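Local structure of uncharacterized protein (Bacteroides ovatus CL02T12C04, 6PTM) at residues R348-Q351 against A352-G356; S407-L411 against E412-R416; V641-N645 against E646-T650. The protein probably hydrolyses carrageenan from chain ends as an exo-acting glycoside hydrolase of family GH42. One frame throughout, in Å; residues are numbered along the deposited sequence.

Contact 1 (R348-Q351 against A352-G356); sequences RIMQ and ASMQG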
loop_
_atom_site.group_PDB
_atom_site.type_symbol
_atom_site.label_atom_id
_atom_site.label_comp_id
_atom_site.label_asym_id
_atom_site.label_seq_id
_atom_site.Cartn_x
_atom_site.Cartn_y
_atom_site.Cartn_z
ATOM N N ARG A 348 -12.260 30.389 -1.440
ATOM C CA ARG A 348 -12.589 28.996 -1.857
ATOM C C ARG A 348 -11.316 28.163 -2.110
ATOM O O ARG A 348 -11.433 27.007 -2.475
ATOM C CB ARG A 348 -13.432 29.023 -3.130
ATOM C CG ARG A 348 -14.927 29.169 -2.867
ATOM C CD ARG A 348 -15.291 30.336 -1.973
ATOM N NE ARG A 348 -16.704 30.668 -2.100
ATOM C CZ ARG A 348 -17.340 31.560 -1.356
ATOM N NH1 ARG A 348 -16.718 32.195 -0.382
ATOM N NH2 ARG A 348 -18.624 31.796 -1.580
ATOM N N ILE A 349 -10.139 28.747 -1.954
ATOM C CA ILE A 349 -8.825 28.066 -2.074
ATOM C C ILE A 349 -7.914 28.703 -1.027
ATOM O O ILE A 349 -8.112 29.895 -0.751
ATOM C CB ILE A 349 -8.301 28.209 -3.517
ATOM C CG1 ILE A 349 -7.151 27.232 -3.778
ATOM C CG2 ILE A 349 -7.897 29.660 -3.816
ATOM C CD1 ILE A 349 -6.931 26.943 -5.235
ATOM N N MET A 350 -6.997 27.926 -0.440
ATOM C CA MET A 350 -6.104 28.381 0.614
ATOM C C MET A 350 -4.768 28.817 -0.015
ATOM O O MET A 350 -4.412 28.380 -1.152
ATOM C CB MET A 350 -5.855 27.278 1.642
ATOM C CG MET A 350 -7.080 26.917 2.463
ATOM S SD MET A 350 -7.568 28.245 3.549
ATOM C CE MET A 350 -8.871 28.945 2.549
ATOM N N GLN A 351 -4.042 29.626 0.739
ATOM C CA GLN A 351 -2.634 30.004 0.446
ATOM C C GLN A 351 -1.733 29.227 1.407
ATOM O O GLN A 351 -2.095 29.087 2.595
ATOM C CB GLN A 351 -2.477 31.533 0.550
ATOM C CG GLN A 351 -3.415 32.332 -0.364
ATOM C CD GLN A 351 -3.211 32.062 -1.836
ATOM O OE1 GLN A 351 -2.078 31.933 -2.304
ATOM N NE2 GLN A 351 -4.303 31.982 -2.595
ATOM N N ALA A 352 -0.583 28.764 0.933
ATOM C CA ALA A 352 0.416 28.076 1.774
ATOM C C ALA A 352 0.794 28.948 2.968
ATOM O O ALA A 352 0.940 28.408 4.035
ATOM C CB ALA A 352 1.629 27.715 0.950
ATOM N N SER A 353 0.904 30.267 2.804
ATOM C CA SER A 353 1.239 31.246 3.886
ATOM C C SER A 353 0.239 31.217 5.049
ATOM O O SER A 353 0.597 31.702 6.130
ATOM C CB SER A 353 1.287 32.649 3.360
ATOM O OG SER A 353 0.015 32.999 2.811
ATOM N N MET A 354 -0.974 30.712 4.841
ATOM C CA MET A 354 -2.037 30.683 5.877
ATOM C C MET A 354 -1.878 29.439 6.761
ATOM O O MET A 354 -2.579 29.321 7.823
ATOM C CB MET A 354 -3.427 30.666 5.244
ATOM C CG MET A 354 -3.801 31.870 4.419
ATOM S SD MET A 354 -5.280 31.456 3.365
ATOM C CE MET A 354 -5.768 33.084 2.775
ATOM N N GLN A 355 -0.995 28.509 6.421
ATOM C CA GLN A 355 -0.895 27.295 7.260
ATOM C C GLN A 355 -0.604 27.743 8.698
ATOM O O GLN A 355 0.268 28.598 8.893
ATOM C CB GLN A 355 0.144 26.309 6.750
ATOM C CG GLN A 355 0.240 25.075 7.605
ATOM C CD GLN A 355 1.131 24.034 6.969
ATOM O OE1 GLN A 355 2.175 24.360 6.419
ATOM N NE2 GLN A 355 0.733 22.778 7.068
ATOM N N GLY A 356 -1.300 27.163 9.662
ATOM C CA GLY A 356 -1.134 27.501 11.087
ATOM C C GLY A 356 -2.277 28.374 11.573
ATOM O O GLY A 356 -2.500 28.407 12.773
HETATM O O HOH W 1 -0.169 29.155 -1.826
#
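Q351 and M354 meet through two bonds that run between their residues in opposite directions. The backbone N of M354 donates to Q351 O at 3.0 Å, approaching from well above the carbonyl plane, 55° out of it, and this bond closes the turn onto the 3-10 segment 352-354. In return the thioether of M354 lies back over the start of the turn: Q351 N points at M354 SD across 3.4 Å, a weak bond but a nearly straight one at 166°. With CG turned beside its own backbone N (chi1 -63°) and the chain extended beyond, M354 carries its sulfur back along the loop to that N-H. There SD also meets M350 SD at 3.9 Å, the two methionine side chains crossing at about a right angle, while M354 CE touches Q351 CG.

The next donor, A352 N, donates to water 1 at 2.8 Å, and the same water reaches weakly to Q351 OE1. The other end of that amide, Q351 NE2, is taken by E300, so the amide is fixed mainly through NE2. Q355 N bonds to A352 O, 3.1 Å away, and Q355 NE2 to I574 O. Behind the methionines lies helix 358-385, with M350 on F363 and M364, and M354 on Y360.

Chemically this is a surface turn, just ahead of that helix, in which Q351 N uses a sulfur, A352 N a water, and M354 N and Q355 N the carbonyls of Q351 and A352. The soft sulfur lets M354 serve as apolar filling and modest acceptor at once.

Contact 2 (S407-L411 against E412-R416); sequences SGIDL and EALTR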
loop_
_atom_site.group_PDB
_atom_site.type_symbol
_atom_site.label_atom_id
_atom_site.label_comp_id
_atom_site.label_asym_id
_atom_site.label_seq_id
_atom_site.Cartn_x
_atom_site.Cartn_y
_atom_site.Cartn_z
ATOM N N SER A 407 -5.322 17.556 0.653
ATOM C CA SER A 407 -5.943 16.669 -0.364
ATOM C C SER A 407 -7.388 16.301 0.010
ATOM O O SER A 407 -8.075 15.769 -0.861
ATOM C CB SER A 407 -5.150 15.391 -0.529
ATOM O OG SER A 407 -5.157 14.672 0.693
ATOM N N GLY A 408 -7.780 16.449 1.274
ATOM C CA GLY A 408 -9.087 15.981 1.783
ATOM C C GLY A 408 -9.061 14.480 2.072
ATOM O O GLY A 408 -10.123 13.875 2.348
ATOM N N ILE A 409 -7.873 13.882 2.008
ATOM C CA ILE A 409 -7.683 12.441 2.280
ATOM C C ILE A 409 -7.290 12.260 3.743
ATOM O O ILE A 409 -6.128 12.618 4.141
ATOM C CB ILE A 409 -6.653 11.844 1.306
ATOM C CG1 ILE A 409 -7.147 11.988 -0.133
ATOM C CG2 ILE A 409 -6.345 10.403 1.665
ATOM C CD1 ILE A 409 -8.541 11.424 -0.418
ATOM N N ASP A 410 -8.216 11.655 4.477
ATOM C CA ASP A 410 -8.082 11.282 5.904
ATOM C C ASP A 410 -7.839 9.771 5.923
ATOM O O ASP A 410 -8.809 9.027 5.842
ATOM C CB ASP A 410 -9.320 11.732 6.679
ATOM C CG ASP A 410 -9.337 11.415 8.174
ATOM O OD1 ASP A 410 -8.521 10.570 8.634
ATOM O OD2 ASP A 410 -10.182 11.997 8.872
ATOM N N LEU A 411 -6.587 9.338 5.920
ATOM C CA LEU A 411 -6.264 7.898 5.735
ATOM C C LEU A 411 -6.939 7.082 6.849
ATOM O O LEU A 411 -7.385 5.939 6.602
ATOM C CB LEU A 411 -4.738 7.690 5.736
ATOM C CG LEU A 411 -4.265 6.265 5.459
ATOM C CD1 LEU A 411 -4.894 5.707 4.205
ATOM C CD2 LEU A 411 -2.749 6.199 5.336
ATOM N N GLU A 412 -6.959 7.593 8.074
ATOM C CA GLU A 412 -7.570 6.843 9.189
ATOM C C GLU A 412 -9.055 6.636 8.881
ATOM O O GLU A 412 -9.522 5.498 8.948
ATOM C CB GLU A 412 -7.485 7.592 10.510
ATOM C CG GLU A 412 -8.269 6.889 11.587
ATOM C CD GLU A 412 -7.979 7.385 12.999
ATOM O OE1 GLU A 412 -7.721 8.597 13.101
ATOM O OE2 GLU A 412 -8.032 6.593 13.981
ATOM N N ALA A 413 -9.768 7.709 8.541
ATOM C CA ALA A 413 -11.237 7.628 8.387
ATOM C C ALA A 413 -11.533 6.738 7.174
ATOM O O ALA A 413 -12.405 5.874 7.272
ATOM C CB ALA A 413 -11.856 8.998 8.285
ATOM N N LEU A 414 -10.812 6.905 6.070
ATOM C CA LEU A 414 -11.137 6.142 4.841
ATOM C C LEU A 414 -10.785 4.676 5.071
ATOM O O LEU A 414 -11.528 3.822 4.589
ATOM C CB LEU A 414 -10.435 6.741 3.624
ATOM C CG LEU A 414 -10.856 8.171 3.309
ATOM C CD1 LEU A 414 -10.157 8.678 2.061
ATOM C CD2 LEU A 414 -12.357 8.285 3.121
ATOM N N THR A 415 -9.710 4.394 5.810
ATOM C CA THR A 415 -9.310 2.996 6.114
ATOM C C THR A 415 -10.378 2.337 7.001
ATOM O O THR A 415 -10.865 1.234 6.647
ATOM C CB THR A 415 -7.915 2.935 6.721
ATOM O OG1 THR A 415 -7.016 3.370 5.696
ATOM C CG2 THR A 415 -7.619 1.530 7.177
ATOM N N ARG A 416 -10.801 3.029 8.046
ATOM C CA ARG A 416 -11.831 2.536 8.995
ATOM C C ARG A 416 -13.144 2.288 8.239
ATOM O O ARG A 416 -13.775 1.248 8.466
ATOM C CB ARG A 416 -12.000 3.567 10.109
ATOM C CG ARG A 416 -13.162 3.300 11.052
ATOM C CD ARG A 416 -13.431 4.541 11.890
ATOM N NE ARG A 416 -14.102 5.520 11.061
ATOM C CZ ARG A 416 -14.064 6.830 11.245
ATOM N NH1 ARG A 416 -13.409 7.329 12.265
ATOM N NH2 ARG A 416 -14.706 7.626 10.416
HETATM O O HOH W 2 -5.902 10.470 9.429
HETATM O O HOH W 3 -9.527 10.166 11.437
#
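D410 sits at the N-cap of helix 411-417 and takes the amide of A413 on its carboxylate, A413 N to D410 OD1 at 3.1 Å. With CG anti to the backbone N (chi1 180°), the carboxylate swings across the first turn, and the N-H comes down on it from above its plane, 70° out. Water 2 donates to D410 OD1 at 2.7 Å; water 3 lies between D410 OD1 and E412 OE1, within hydrogen-bonding distance of both. D410 OD2 forms a salt bridge with K570, and E412 OE2 bonds to T601. Were D410 an alanine, A413 N would probably lose its cap and K570 this carboxylate partner.

Backbone bonds begin the helix: L414 N to D410 O at 2.9 Å, and T415 N to L411 O. The hydroxyl T415 OG1 donates to that same L411 O at 2.7 Å, from the opposite face of the carbonyl plane, so one buried oxygen is gripped twice.

The apolar contact is I409 CD1 on L414 CD1 at 4.0 Å, the side chains at about a right angle. Two van der Waals contacts involve polar atoms: L411 CD1 lies 3.5 Å from T415 OG1, and A413 CB rests against the D410 carboxylate.

The short helix is wedged between two longer ones: A413 and L414 lean on helix 358-385, L411 and T415 on helix 448-460, while I409 and L411 also touch helix 398-401.

Contact 3 (V641-N645 against E646-T650); sequences VIIDN and ESFKT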
loop_
_atom_site.group_PDB
_atom_site.type_symbol
_atom_site.label_atom_id
_atom_site.label_comp_id
_atom_site.label_asym_id
_atom_site.label_seq_id
_atom_site.Cartn_x
_atom_site.Cartn_y
_atom_site.Cartn_z
ATOM N N VAL A 641 2.794 6.186 28.967
ATOM C CA VAL A 641 2.954 7.237 27.938
ATOM C C VAL A 641 4.334 7.858 28.097
ATOM O O VAL A 641 4.692 8.265 29.226
ATOM C CB VAL A 641 1.853 8.297 28.025
ATOM C CG1 VAL A 641 2.114 9.403 27.036
ATOM C CG2 VAL A 641 0.465 7.705 27.839
ATOM N N ILE A 642 5.065 7.915 26.982
ATOM C CA ILE A 642 6.427 8.499 26.891
ATOM C C ILE A 642 6.306 9.715 25.998
ATOM O O ILE A 642 5.938 9.553 24.829
ATOM C CB ILE A 642 7.468 7.486 26.381
ATOM C CG1 ILE A 642 7.546 6.248 27.278
ATOM C CG2 ILE A 642 8.828 8.156 26.244
ATOM C CD1 ILE A 642 8.101 5.044 26.586
ATOM N N ILE A 643 6.569 10.888 26.553
ATOM C CA ILE A 643 6.272 12.179 25.880
ATOM C C ILE A 643 7.501 13.064 25.982
ATOM O O ILE A 643 8.219 12.963 27.022
ATOM C CB ILE A 643 5.004 12.851 26.443
ATOM C CG1 ILE A 643 4.575 14.060 25.609
ATOM C CG2 ILE A 643 5.144 13.223 27.910
ATOM C CD1 ILE A 643 3.129 14.429 25.808
ATOM N N ASP A 644 7.746 13.841 24.924
ATOM C CA ASP A 644 8.885 14.787 24.877
ATOM C C ASP A 644 8.437 16.096 25.536
ATOM O O ASP A 644 7.344 16.122 26.097
ATOM C CB ASP A 644 9.480 14.927 23.480
ATOM C CG ASP A 644 8.582 15.553 22.436
ATOM O OD1 ASP A 644 7.529 16.042 22.813
ATOM O OD2 ASP A 644 8.950 15.526 21.238
ATOM N N ASN A 645 9.283 17.118 25.517
ATOM C CA ASN A 645 9.001 18.417 26.187
ATOM C C ASN A 645 8.147 19.296 25.266
ATOM O O ASN A 645 7.519 20.212 25.764
ATOM C CB ASN A 645 10.297 19.109 26.620
ATOM C CG ASN A 645 10.967 18.375 27.760
ATOM O OD1 ASN A 645 12.114 17.955 27.633
ATOM N ND2 ASN A 645 10.238 18.153 28.836
ATOM N N GLU A 646 8.065 18.976 23.982
ATOM C CA GLU A 646 7.456 19.868 22.974
ATOM C C GLU A 646 5.987 19.494 22.718
ATOM O O GLU A 646 5.293 20.322 22.146
ATOM C CB GLU A 646 8.211 19.794 21.646
ATOM C CG GLU A 646 9.725 19.868 21.754
ATOM C CD GLU A 646 10.366 19.766 20.380
ATOM O OE1 GLU A 646 9.886 20.450 19.477
ATOM O OE2 GLU A 646 11.291 18.963 20.194
ATOM N N SER A 647 5.492 18.330 23.147
ATOM C CA SER A 647 4.182 17.822 22.669
ATOM C C SER A 647 2.994 18.296 23.527
ATOM O O SER A 647 3.161 18.629 24.711
ATOM C CB SER A 647 4.252 16.347 22.525
ATOM O OG SER A 647 5.142 16.043 21.469
ATOM N N PHE A 648 1.794 18.323 22.944
ATOM C CA PHE A 648 0.530 18.568 23.679
ATOM C C PHE A 648 0.577 19.910 24.417
ATOM O O PHE A 648 0.106 19.949 25.522
ATOM C CB PHE A 648 0.291 17.414 24.658
ATOM C CG PHE A 648 -0.124 16.107 24.025
ATOM C CD1 PHE A 648 -0.167 15.935 22.645
ATOM C CD2 PHE A 648 -0.491 15.037 24.826
ATOM C CE1 PHE A 648 -0.587 14.730 22.095
ATOM C CE2 PHE A 648 -0.915 13.840 24.270
ATOM C CZ PHE A 648 -0.987 13.693 22.907
ATOM N N LYS A 649 1.045 20.979 23.775
ATOM C CA LYS A 649 1.133 22.358 24.349
ATOM C C LYS A 649 -0.083 23.193 23.960
ATOM O O LYS A 649 -0.495 24.004 24.775
ATOM C CB LYS A 649 2.339 23.118 23.800
ATOM C CG LYS A 649 3.679 22.482 24.108
ATOM C CD LYS A 649 3.835 22.160 25.570
ATOM C CE LYS A 649 5.289 22.088 25.973
ATOM N NZ LYS A 649 5.443 21.359 27.251
ATOM N N THR A 650 -0.608 23.035 22.738
ATOM C CA THR A 650 -1.807 23.792 22.293
ATOM C C THR A 650 -2.884 22.892 21.680
ATOM O O THR A 650 -2.630 21.686 21.387
ATOM C CB THR A 650 -1.448 24.860 21.260
ATOM O OG1 THR A 650 -1.163 24.212 20.018
ATOM C CG2 THR A 650 -0.269 25.715 21.674
HETATM O O HOH W 4 11.246 16.511 21.182
#
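I643, the last residue of strand 640-643, turns its side chain toward the loop that follows. Its CG1 rests on S647 CB at 3.9 Å, and its CD1 meets F648 CD2 at 3.8 Å, approaching the ring obliquely. A chi1 of -171° puts CG1 opposite the backbone N, which carries this branch to the loop. The phenyl group is also packed on V617 of the adjacent strand and I628 of helix 625-636.

D644 follows and does most of the polar work. Its OD1 accepts from S647 OG at 2.7 Å, on the syn side and 27° out of the carboxylate plane, and from E646 N at 3.2 Å, which comes from the opposite face, 68° out. The bond from E646 N, two residues on, makes an Asx turn. S647 OG in turn accepts from T620 N. D644 OD2 bonds to K619 N and to water 4, and the water donates also to E646 OE2, 2.6 Å away. That second carboxylate has its salt bridge with K619.

N645 ends the segment: its carbonyl O receives a weak bond from K649 NZ, doubtful in detail, the lysine chain bending back at chi2 to get there, while N645 OD1 is bonded to S672.

D644 OD2 and E646 OE2 stand only 4.3 Å apart, and their like charges are probably eased by the shared water and by K619. The aspartate thus pins the turn that follows the strand, with hydroxyl and amide donors on one oxygen.

Along the chain the three contacts come in series. Contacts 1 and 2 both belong to the beta-galactosidase-like region and share helix 358-385: contact 1 lies in the loop just before it, and contact 2 packs against it. Both also bond to helix 570-575, Q355 to I574 and D410 to K570. Their centres are 21 Å apart and their nearest atoms about 10 Å. Contact 3 lies at the end of strand 640-643 in the five-stranded parallel sheet, its centre 26 Å from that of contact 1 and 25 Å from that of contact 2. No two of them touch. Contact 2 is buried, whereas contact 1 is at the surface and contact 3 partly buried; contacts 1 and 3 shape turns, contact 2 a helix start.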